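DUF1254 domain-containing protein (Vibrio parahaemolyticus, PDB 3U07) is of unknown function but combines DUF1254 and DUF1214 family regions and carries a predicted signal peptide, consistent with export from the cytoplasm. Local coordinates at residues A[389-394]-A[400-405]; A[373-378]-A[383-388]; A[335-340]-A[348-353]; A[168-171]-A[175-178]. The protein carries 2 engineered substitutions. One frame throughout, in Å; residues are numbered along the deposited sequence.

Interaction 1. Residues A[389-394]-A[400-405]; sequences ANEKGR and FLPVPE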
# COMPACT_ATOMS: atom_id res chain seq x y z
N ALA A 389 -26.92 3.91 16.27
CA ALA A 389 -27.65 3.87 15.01
C ALA A 389 -28.68 5.00 15.08
O ALA A 389 -29.27 5.39 14.07
CB ALA A 389 -28.34 2.52 14.84
N ASN A 390 -28.89 5.51 16.29
CA ASN A 390 -29.83 6.60 16.50
C ASN A 390 -29.11 7.92 16.32
O ASN A 390 -28.48 8.44 17.24
CB ASN A 390 -30.41 6.53 17.91
CG ASN A 390 -31.27 7.73 18.24
OD1 ASN A 390 -31.99 8.25 17.39
ND2 ASN A 390 -31.20 8.19 19.49
N GLU A 391 -29.20 8.48 15.11
CA GLU A 391 -28.55 9.74 14.80
C GLU A 391 -29.45 10.96 14.92
O GLU A 391 -29.11 12.04 14.44
CB GLU A 391 -27.95 9.67 13.39
CG GLU A 391 -28.70 8.77 12.43
CD GLU A 391 -28.09 8.77 11.04
OE1 GLU A 391 -28.60 8.04 10.16
OE2 GLU A 391 -27.10 9.50 10.81
N LYS A 392 -30.60 10.80 15.57
CA LYS A 392 -31.54 11.90 15.75
C LYS A 392 -30.99 12.94 16.72
O LYS A 392 -30.79 12.66 17.90
CB LYS A 392 -32.88 11.36 16.27
CG LYS A 392 -33.49 10.29 15.36
CD LYS A 392 -34.90 9.85 15.78
CE LYS A 392 -34.89 8.67 16.75
NZ LYS A 392 -35.00 9.08 18.18
N GLY A 393 -30.73 14.14 16.20
CA GLY A 393 -30.21 15.23 17.03
C GLY A 393 -28.71 15.21 17.26
O GLY A 393 -28.23 15.78 18.24
N ARG A 394 -27.97 14.58 16.36
CA ARG A 394 -26.52 14.48 16.49
C ARG A 394 -25.75 15.27 15.44
O ARG A 394 -24.52 15.39 15.52
CB ARG A 394 -26.09 13.02 16.43
CG ARG A 394 -26.83 12.09 17.36
CD ARG A 394 -26.30 12.14 18.78
NE ARG A 394 -26.78 10.98 19.53
CZ ARG A 394 -26.36 10.65 20.75
NH1 ARG A 394 -25.44 11.39 21.36
NH2 ARG A 394 -26.85 9.58 21.35
N PHE A 400 -19.99 12.52 17.67
CA PHE A 400 -20.91 11.43 17.38
C PHE A 400 -20.56 10.71 16.08
O PHE A 400 -20.41 11.35 15.03
CB PHE A 400 -22.35 11.92 17.27
CG PHE A 400 -23.34 10.83 17.00
CD1 PHE A 400 -23.77 10.00 18.03
CD2 PHE A 400 -23.77 10.57 15.70
CE1 PHE A 400 -24.62 8.93 17.77
CE2 PHE A 400 -24.62 9.51 15.43
CZ PHE A 400 -25.05 8.69 16.46
N LEU A 401 -20.44 9.39 16.15
CA LEU A 401 -20.12 8.61 14.97
C LEU A 401 -21.22 7.59 14.74
O LEU A 401 -21.42 6.68 15.55
CB LEU A 401 -18.76 7.91 15.14
CG LEU A 401 -18.28 7.00 14.00
CD1 LEU A 401 -18.45 7.68 12.65
CD2 LEU A 401 -16.82 6.64 14.24
N PRO A 402 -21.97 7.74 13.64
CA PRO A 402 -23.06 6.83 13.29
C PRO A 402 -22.54 5.41 13.13
O PRO A 402 -21.40 5.21 12.71
CB PRO A 402 -23.57 7.39 11.96
CG PRO A 402 -23.30 8.85 12.09
CD PRO A 402 -21.91 8.86 12.68
N VAL A 403 -23.36 4.44 13.49
CA VAL A 403 -23.00 3.04 13.37
C VAL A 403 -24.26 2.36 12.84
O VAL A 403 -25.37 2.71 13.23
CB VAL A 403 -22.54 2.52 14.76
CG1 VAL A 403 -23.21 1.21 15.10
CG2 VAL A 403 -21.02 2.37 14.74
N PRO A 404 -24.11 1.38 11.93
CA PRO A 404 -25.25 0.68 11.35
C PRO A 404 -25.98 -0.32 12.24
O PRO A 404 -25.44 -0.79 13.24
CB PRO A 404 -24.64 -0.00 10.13
CG PRO A 404 -23.30 -0.41 10.65
CD PRO A 404 -22.84 0.83 11.41
N GLU A 405 -27.21 -0.64 11.85
CA GLU A 405 -28.07 -1.59 12.57
C GLU A 405 -27.67 -3.02 12.20
O GLU A 405 -28.52 -3.85 11.91
CB GLU A 405 -29.53 -1.37 12.19
CG GLU A 405 -30.08 0.01 12.51
CD GLU A 405 -30.95 0.02 13.75
OE1 GLU A 405 -30.44 -0.33 14.83
OE2 GLU A 405 -32.14 0.38 13.63

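Interaction 2. Residues A[373-378]-A[383-388]; sequences RTMKAD and YTIYMS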
# COMPACT_ATOMS: atom_id res chain seq x y z
N ARG A 373 -9.13 15.91 13.13
CA ARG A 373 -9.48 17.04 12.27
C ARG A 373 -10.96 17.41 12.41
O ARG A 373 -11.38 18.47 11.94
CB ARG A 373 -9.19 16.71 10.80
CG ARG A 373 -7.71 16.58 10.47
CD ARG A 373 -7.00 17.93 10.49
NE ARG A 373 -7.32 18.74 9.32
CZ ARG A 373 -6.42 19.12 8.41
NH1 ARG A 373 -5.15 18.76 8.54
NH2 ARG A 373 -6.79 19.86 7.37
N THR A 374 -11.74 16.55 13.05
CA THR A 374 -13.17 16.81 13.22
C THR A 374 -13.65 16.80 14.67
O THR A 374 -14.83 17.03 14.94
CB THR A 374 -14.01 15.79 12.42
OG1 THR A 374 -13.69 14.46 12.84
CG2 THR A 374 -13.73 15.92 10.93
N MSE A 375 -12.74 16.55 15.61
CA MSE A 375 -13.09 16.53 17.03
C MSE A 375 -12.02 17.26 17.84
O MSE A 375 -10.90 17.46 17.37
CB MSE A 375 -13.16 15.11 17.59
CG MSE A 375 -14.05 14.12 16.88
SE MSE A 375 -14.13 12.52 17.98
CE MSE A 375 -12.38 11.82 17.64
N LYS A 376 -12.38 17.64 19.06
CA LYS A 376 -11.44 18.30 19.97
C LYS A 376 -11.45 17.56 21.30
O LYS A 376 -12.51 17.18 21.81
CB LYS A 376 -11.80 19.78 20.17
CG LYS A 376 -10.98 20.74 19.30
CD LYS A 376 -11.37 20.66 17.82
CE LYS A 376 -10.50 21.58 16.96
NZ LYS A 376 -9.16 21.01 16.67
N ALA A 377 -10.27 17.36 21.86
CA ALA A 377 -10.11 16.64 23.12
C ALA A 377 -10.63 17.38 24.35
O ALA A 377 -10.49 18.60 24.45
CB ALA A 377 -8.65 16.28 23.32
N ASP A 378 -11.21 16.63 25.28
CA ASP A 378 -11.76 17.19 26.51
C ASP A 378 -10.69 18.00 27.24
O ASP A 378 -9.51 17.96 26.88
CB ASP A 378 -12.30 16.06 27.41
CG ASP A 378 -11.22 15.37 28.24
OD1 ASP A 378 -10.02 15.50 27.91
OD2 ASP A 378 -11.57 14.69 29.22
N TYR A 383 -10.20 12.15 23.90
CA TYR A 383 -11.20 12.25 22.86
C TYR A 383 -12.24 11.22 23.28
O TYR A 383 -11.91 10.22 23.91
CB TYR A 383 -10.63 11.90 21.48
CG TYR A 383 -9.71 12.95 20.91
CD1 TYR A 383 -8.36 12.99 21.27
CD2 TYR A 383 -10.18 13.90 20.00
CE1 TYR A 383 -7.51 13.94 20.73
CE2 TYR A 383 -9.33 14.86 19.45
CZ TYR A 383 -7.99 14.87 19.83
OH TYR A 383 -7.14 15.81 19.30
N THR A 384 -13.49 11.49 22.95
CA THR A 384 -14.56 10.57 23.30
C THR A 384 -15.50 10.43 22.12
O THR A 384 -16.14 11.40 21.71
CB THR A 384 -15.38 11.09 24.50
OG1 THR A 384 -14.57 11.07 25.68
CG2 THR A 384 -16.60 10.22 24.72
N ILE A 385 -15.57 9.23 21.56
CA ILE A 385 -16.45 8.98 20.43
C ILE A 385 -17.66 8.19 20.91
O ILE A 385 -17.53 7.14 21.53
CB ILE A 385 -15.74 8.17 19.32
CG1 ILE A 385 -14.58 8.98 18.74
CG2 ILE A 385 -16.75 7.77 18.24
CD1 ILE A 385 -13.79 8.25 17.66
N TYR A 386 -18.86 8.71 20.63
CA TYR A 386 -20.09 8.03 21.03
C TYR A 386 -20.70 7.48 19.75
O TYR A 386 -20.84 8.21 18.76
CB TYR A 386 -21.05 8.99 21.73
CG TYR A 386 -22.27 8.31 22.31
CD1 TYR A 386 -23.33 7.92 21.50
CD2 TYR A 386 -22.34 8.00 23.67
CE1 TYR A 386 -24.44 7.26 22.02
CE2 TYR A 386 -23.44 7.33 24.21
CZ TYR A 386 -24.49 6.96 23.37
OH TYR A 386 -25.58 6.30 23.89
N MSE A 387 -21.04 6.19 19.76
CA MSE A 387 -21.60 5.53 18.58
C MSE A 387 -22.99 4.93 18.78
O MSE A 387 -23.26 4.27 19.77
CB MSE A 387 -20.66 4.40 18.13
CG MSE A 387 -19.28 4.86 17.68
SE MSE A 387 -18.00 3.42 17.64
CE MSE A 387 -17.53 3.47 19.50
N SER A 388 -23.86 5.16 17.80
CA SER A 388 -25.22 4.64 17.83
C SER A 388 -25.84 4.67 16.44
O SER A 388 -25.35 5.35 15.53
CB SER A 388 -26.08 5.47 18.78
OG SER A 388 -27.44 5.05 18.71
O HOH W 1 -8.40 17.33 17.76

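Interaction 3. Residues A[335-340]-A[348-353]; sequences YVMRFK and WSVTIY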
# COMPACT_ATOMS: atom_id res chain seq x y z
N TYR A 335 -22.29 2.40 21.68
CA TYR A 335 -20.94 2.22 22.17
C TYR A 335 -20.24 3.53 22.43
O TYR A 335 -20.65 4.58 21.94
CB TYR A 335 -20.11 1.40 21.18
CG TYR A 335 -20.70 0.06 20.83
CD1 TYR A 335 -21.68 -0.06 19.85
CD2 TYR A 335 -20.26 -1.10 21.47
CE1 TYR A 335 -22.22 -1.31 19.52
CE2 TYR A 335 -20.80 -2.34 21.16
CZ TYR A 335 -21.77 -2.44 20.18
OH TYR A 335 -22.30 -3.68 19.87
N VAL A 336 -19.18 3.47 23.23
CA VAL A 336 -18.40 4.65 23.53
C VAL A 336 -16.91 4.29 23.53
O VAL A 336 -16.51 3.22 23.99
CB VAL A 336 -18.81 5.31 24.88
CG1 VAL A 336 -18.47 4.40 26.04
CG2 VAL A 336 -18.12 6.66 25.02
N MSE A 337 -16.11 5.21 23.00
CA MSE A 337 -14.67 5.05 22.89
C MSE A 337 -14.04 6.30 23.49
O MSE A 337 -14.32 7.41 23.03
CB MSE A 337 -14.31 4.98 21.41
CG MSE A 337 -13.27 3.98 21.01
SE MSE A 337 -13.08 4.02 19.08
CE MSE A 337 -14.81 4.66 18.57
N ARG A 338 -13.20 6.14 24.51
CA ARG A 338 -12.56 7.30 25.12
C ARG A 338 -11.07 7.04 25.25
O ARG A 338 -10.66 6.06 25.87
CB ARG A 338 -13.19 7.59 26.48
CG ARG A 338 -12.58 8.75 27.23
CD ARG A 338 -13.32 8.94 28.54
NE ARG A 338 -12.44 9.41 29.61
CZ ARG A 338 -12.05 10.67 29.76
NH1 ARG A 338 -12.46 11.61 28.92
NH2 ARG A 338 -11.23 10.98 30.76
N PHE A 339 -10.25 7.93 24.70
CA PHE A 339 -8.81 7.73 24.71
C PHE A 339 -8.00 9.01 24.49
O PHE A 339 -8.50 9.99 23.94
CB PHE A 339 -8.44 6.78 23.57
CG PHE A 339 -8.98 7.24 22.23
CD1 PHE A 339 -10.31 6.98 21.88
CD2 PHE A 339 -8.20 8.00 21.37
CE1 PHE A 339 -10.85 7.48 20.70
CE2 PHE A 339 -8.72 8.50 20.18
CZ PHE A 339 -10.05 8.24 19.84
N LYS A 340 -6.75 8.97 24.92
CA LYS A 340 -5.82 10.09 24.73
C LYS A 340 -5.44 10.10 23.24
O LYS A 340 -5.57 9.08 22.54
CB LYS A 340 -4.56 9.88 25.56
CG LYS A 340 -4.68 10.26 27.03
CD LYS A 340 -3.67 11.35 27.38
CE LYS A 340 -4.21 12.38 28.36
NZ LYS A 340 -4.00 12.01 29.79
N TRP A 348 -5.04 11.31 12.61
CA TRP A 348 -5.59 9.97 12.77
C TRP A 348 -7.09 9.98 12.55
O TRP A 348 -7.72 11.04 12.48
CB TRP A 348 -5.26 9.42 14.16
CG TRP A 348 -5.69 10.29 15.29
CD1 TRP A 348 -4.93 11.21 15.95
CD2 TRP A 348 -6.98 10.32 15.91
NE1 TRP A 348 -5.66 11.81 16.94
CE2 TRP A 348 -6.93 11.29 16.94
CE3 TRP A 348 -8.18 9.63 15.69
CZ2 TRP A 348 -8.03 11.58 17.75
CZ3 TRP A 348 -9.28 9.92 16.50
CH2 TRP A 348 -9.19 10.89 17.51
N SER A 349 -7.67 8.79 12.43
CA SER A 349 -9.10 8.67 12.19
C SER A 349 -9.59 7.26 12.52
O SER A 349 -8.81 6.33 12.62
CB SER A 349 -9.39 8.96 10.72
OG SER A 349 -8.74 8.00 9.89
N VAL A 350 -10.90 7.13 12.72
CA VAL A 350 -11.50 5.83 12.97
C VAL A 350 -12.70 5.82 12.03
O VAL A 350 -13.50 6.75 12.02
CB VAL A 350 -11.92 5.65 14.47
CG1 VAL A 350 -11.23 6.67 15.32
CG2 VAL A 350 -13.42 5.70 14.63
N THR A 351 -12.81 4.77 11.23
CA THR A 351 -13.89 4.66 10.26
C THR A 351 -14.74 3.41 10.49
O THR A 351 -14.22 2.37 10.91
CB THR A 351 -13.32 4.62 8.82
OG1 THR A 351 -12.44 5.75 8.63
CG2 THR A 351 -14.43 4.67 7.78
N ILE A 352 -16.03 3.51 10.21
CA ILE A 352 -16.95 2.40 10.41
C ILE A 352 -17.29 1.67 9.11
O ILE A 352 -17.61 2.30 8.11
CB ILE A 352 -18.27 2.88 11.06
CG1 ILE A 352 -17.96 3.55 12.40
CG2 ILE A 352 -19.24 1.71 11.22
CD1 ILE A 352 -17.16 2.67 13.35
N TYR A 353 -17.22 0.34 9.16
CA TYR A 353 -17.52 -0.49 8.00
C TYR A 353 -18.47 -1.62 8.41
O TYR A 353 -18.42 -2.10 9.54
CB TYR A 353 -16.24 -1.11 7.44
CG TYR A 353 -15.19 -0.12 6.99
CD1 TYR A 353 -15.13 0.32 5.67
CD2 TYR A 353 -14.25 0.38 7.90
CE1 TYR A 353 -14.16 1.23 5.26
CE2 TYR A 353 -13.27 1.29 7.49
CZ TYR A 353 -13.24 1.71 6.18
OH TYR A 353 -12.27 2.60 5.78

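Interaction 4. Residues A[168-171]-A[175-178]; sequences IMAV and DAKV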
# COMPACT_ATOMS: atom_id res chain seq x y z
N ILE A 168 -4.53 12.29 -1.67
CA ILE A 168 -4.68 13.68 -1.26
C ILE A 168 -5.88 13.81 -0.32
O ILE A 168 -7.01 13.50 -0.70
CB ILE A 168 -4.89 14.61 -2.48
CG1 ILE A 168 -3.67 14.53 -3.40
CG2 ILE A 168 -5.10 16.04 -2.01
CD1 ILE A 168 -3.83 15.31 -4.70
N MSE A 169 -5.61 14.25 0.91
CA MSE A 169 -6.62 14.43 1.94
C MSE A 169 -7.71 15.43 1.54
O MSE A 169 -7.44 16.46 0.90
CB MSE A 169 -5.96 14.92 3.24
CG MSE A 169 -6.94 15.49 4.29
SE MSE A 169 -6.14 16.78 5.54
CE MSE A 169 -5.43 15.56 6.85
N ALA A 170 -8.94 15.12 1.93
CA ALA A 170 -10.11 15.95 1.68
C ALA A 170 -11.02 15.62 2.87
O ALA A 170 -11.47 14.48 3.01
CB ALA A 170 -10.77 15.56 0.38
N VAL A 171 -11.28 16.61 3.72
CA VAL A 171 -12.08 16.37 4.91
C VAL A 171 -13.59 16.59 4.80
O VAL A 171 -14.34 16.21 5.69
CB VAL A 171 -11.52 17.17 6.11
CG1 VAL A 171 -11.57 16.33 7.37
CG2 VAL A 171 -10.09 17.60 5.81
N ASP A 175 -14.14 20.86 0.48
CA ASP A 175 -12.69 20.84 0.61
C ASP A 175 -12.15 19.91 -0.47
O ASP A 175 -11.07 20.13 -1.01
CB ASP A 175 -12.29 20.31 1.98
CG ASP A 175 -10.79 20.34 2.20
OD1 ASP A 175 -10.24 19.32 2.68
OD2 ASP A 175 -10.16 21.37 1.90
N ALA A 176 -12.91 18.86 -0.76
CA ALA A 176 -12.53 17.88 -1.77
C ALA A 176 -12.41 18.59 -3.12
O ALA A 176 -11.57 18.22 -3.95
CB ALA A 176 -13.57 16.78 -1.85
N LYS A 177 -13.24 19.60 -3.34
CA LYS A 177 -13.18 20.33 -4.59
C LYS A 177 -11.85 21.09 -4.66
O LYS A 177 -11.34 21.37 -5.75
CB LYS A 177 -14.36 21.29 -4.69
CG LYS A 177 -15.26 21.03 -5.90
CD LYS A 177 -16.41 22.03 -5.96
CE LYS A 177 -17.71 21.42 -5.46
NZ LYS A 177 -18.66 22.46 -4.96
N VAL A 178 -11.29 21.41 -3.50
CA VAL A 178 -10.01 22.11 -3.47
C VAL A 178 -8.92 21.11 -3.85
O VAL A 178 -8.13 21.35 -4.76
CB VAL A 178 -9.69 22.67 -2.06
CG1 VAL A 178 -8.27 23.22 -2.02
CG2 VAL A 178 -10.68 23.77 -1.71

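Interaction 1. Residues A[389-394]-A[400-405]
Phe-400 holds CG opposite its backbone N (chi1 -179°), and Arg-394 turns back at chi2, so that the arginine chain lies over the phenylalanine ring. CG of Arg-394 sits 3.6 Å from the centroid of the Phe-400 ring, only 5° off the ring normal. This is a CH-pi contact over the middle of one face. The next carbon, Arg-394 CD, comes 3.4 Å from Phe-400 CD1. The guanidinium continues over the rim, with its plane 15° from that of the ring and CE1 of Phe-400 over one of its faces. Nearby, Asn-390 O approaches Phe-400 CZ at 3.5 Å. CB of Glu-391 reaches the same ring obliquely. The carboxylate of Glu-391 is held elsewhere, by the backbone N atoms of Asp-364 and Leu-365. At the other end, Ala-389 CA makes a CA-H...O contact of 3.1 Å with Val-403 O. Its methyl group also packs against Glu-405 OE1. A type II turn from Glu-391 to Arg-394 folds the loop back to Phe-400. No hydrogen bond joins the segments. The contact closes the connection between strands 382-388 and 400-402, parallel neighbours at one edge of a mixed sheet, while Leu-401 packs on strand 347-354.

Interaction 2. Residues A[373-378]-A[383-388]
Ala-377 and Tyr-383 meet through a CH-pi contact. CB of Ala-377 stands 3.8 Å from the centroid of the Tyr-383 ring and 16° off its normal. The methyl group therefore lies over the face. Ala-377 N lies over one face too, 3.6 Å from Tyr-383 CE2. The apolar contacts centre on Met-375, a selenomethionine. Its chain bends at chi3 (-73°), which brings the terminal methyl back to the tyrosine. Met-375 CE then lies 3.8 Å from Tyr-383 CD2, and Met-375 SE lies 3.6 Å from Ile-385 CG1. The Met-375 and Ile-385 side chains cross at about a right angle. Polar contact is less certain. One water appears to bridge Met-375 O and Tyr-383 OH, but both distances are unusually short and the geometry is doubtful. Both the water and that carbonyl oxygen lie at the ring edge, near its plane. No direct hydrogen bond crosses between the segments. The loop 373-378 thus packs against the start of strand 382-388. That strand runs between 334-340 and 400-402 in a mixed sheet, while Met-375 and Tyr-383 both reach Trp-348 on strand 347-354 of another sheet.

Interaction 3. Residues A[335-340]-A[348-353]
Phe-339 and Trp-348 form an offset edge-to-face aromatic pair between two beta-sheets of the DUF1214 region. Strand 334-340 belongs to a mixed sheet and strand 347-354 to an antiparallel one. They follow each other in the chain, but their backbones do not pair here: the closest CA atoms, those of Met-337 and Val-350, are 10.4 Å apart. Side chains fill the gap, and all four that touch are buried. Phe-339 leaves the backbone with CB pointing toward the other strand. Its CG lies between the backbone N and the carbonyl carbon (chi1 53°), and the CG of Trp-348 is placed the same way. From CB the ring reaches across to the tryptophan. Contact between the two begins at Phe-339 CE2, which is 3.6 Å from Trp-348 CH2 and also near Trp-348 CZ2. The tip, Phe-339 CZ, meets Trp-348 CH2 again and lies 3.8 Å from Trp-348 CZ3. The two side chains come from opposite directions. The Phe-339 edge is turned toward the face of the six-membered ring, with centroids 5.4 Å apart and planes at 69°. Tyr-383 adds a second edge-to-face partner to Trp-348, and Pro-429 packs on Phe-339. Farther along, the contact is looser and purely aliphatic: CE of Met-337, a selenomethionine, is 4.3 Å from Val-350 CG2.

Interaction 4. Residues A[168-171]-A[175-178]
The chain leaves strand 161-169, turns, and enters helix 173-183, which brings the CA atoms of Ala-170 and Ala-176 to 4.6 Å from each other. The CA-CB bond of Asp-175 is directed at the segment 168-171. Its CG lies opposite the backbone N (chi1 -177°), which carries the carboxylate to the backbone of Val-171. Val-171 N donates to Asp-175 OD1 over 3.1 Å, with an N-H...O angle of 167°. The bond is nearly straight. It uses the anti lone pair of OD1, the one turned away from OD2. Asp-175 OD1 also lies 3.5 Å from Ala-170 CA and 3.6 Å from Val-171 CG2, against the loop just past the strand. This is a tight strand-to-helix connection in the DUF1254 region, where a side chain in the first turn of the helix bonds the backbone just past the strand. The other oxygen, OD2, forms a salt bridge with Arg-107, which also bonds Met-169 O through NH1. Arg-107 thus links the aspartate to the strand a second time, and its positive charge would probably favour the ionised carboxylate. Beside the polar bond lies a small apolar contact. Ala-170 CB is 3.6 Å from Ala-176 CA and 3.8 Å from Ala-176 CB. Within the helix, Val-178 N bonds Asp-175 O at 2.8 Å.

How the interactions relate
Along the chain the order is interaction 4, then 3, 2 and 1. Interactions 1, 2 and 3 cluster in the DUF1214 region, with centres about 8 to 14 Å apart. They share the mixed sheet in which strand 382-388 lies between 400-402 and 334-340. Interactions 1 and 2 join through probable backbone hydrogen bonds, as do 2 and 3. Leu-401 connects interaction 1 to strand 347-354 of the second sheet. Interaction 4 lies apart in the DUF1254 region, with its centre about 21 Å from that of interaction 2. Even so, Arg-373 and Thr-374 pack on Met-169 and Val-171, so the two family regions meet there.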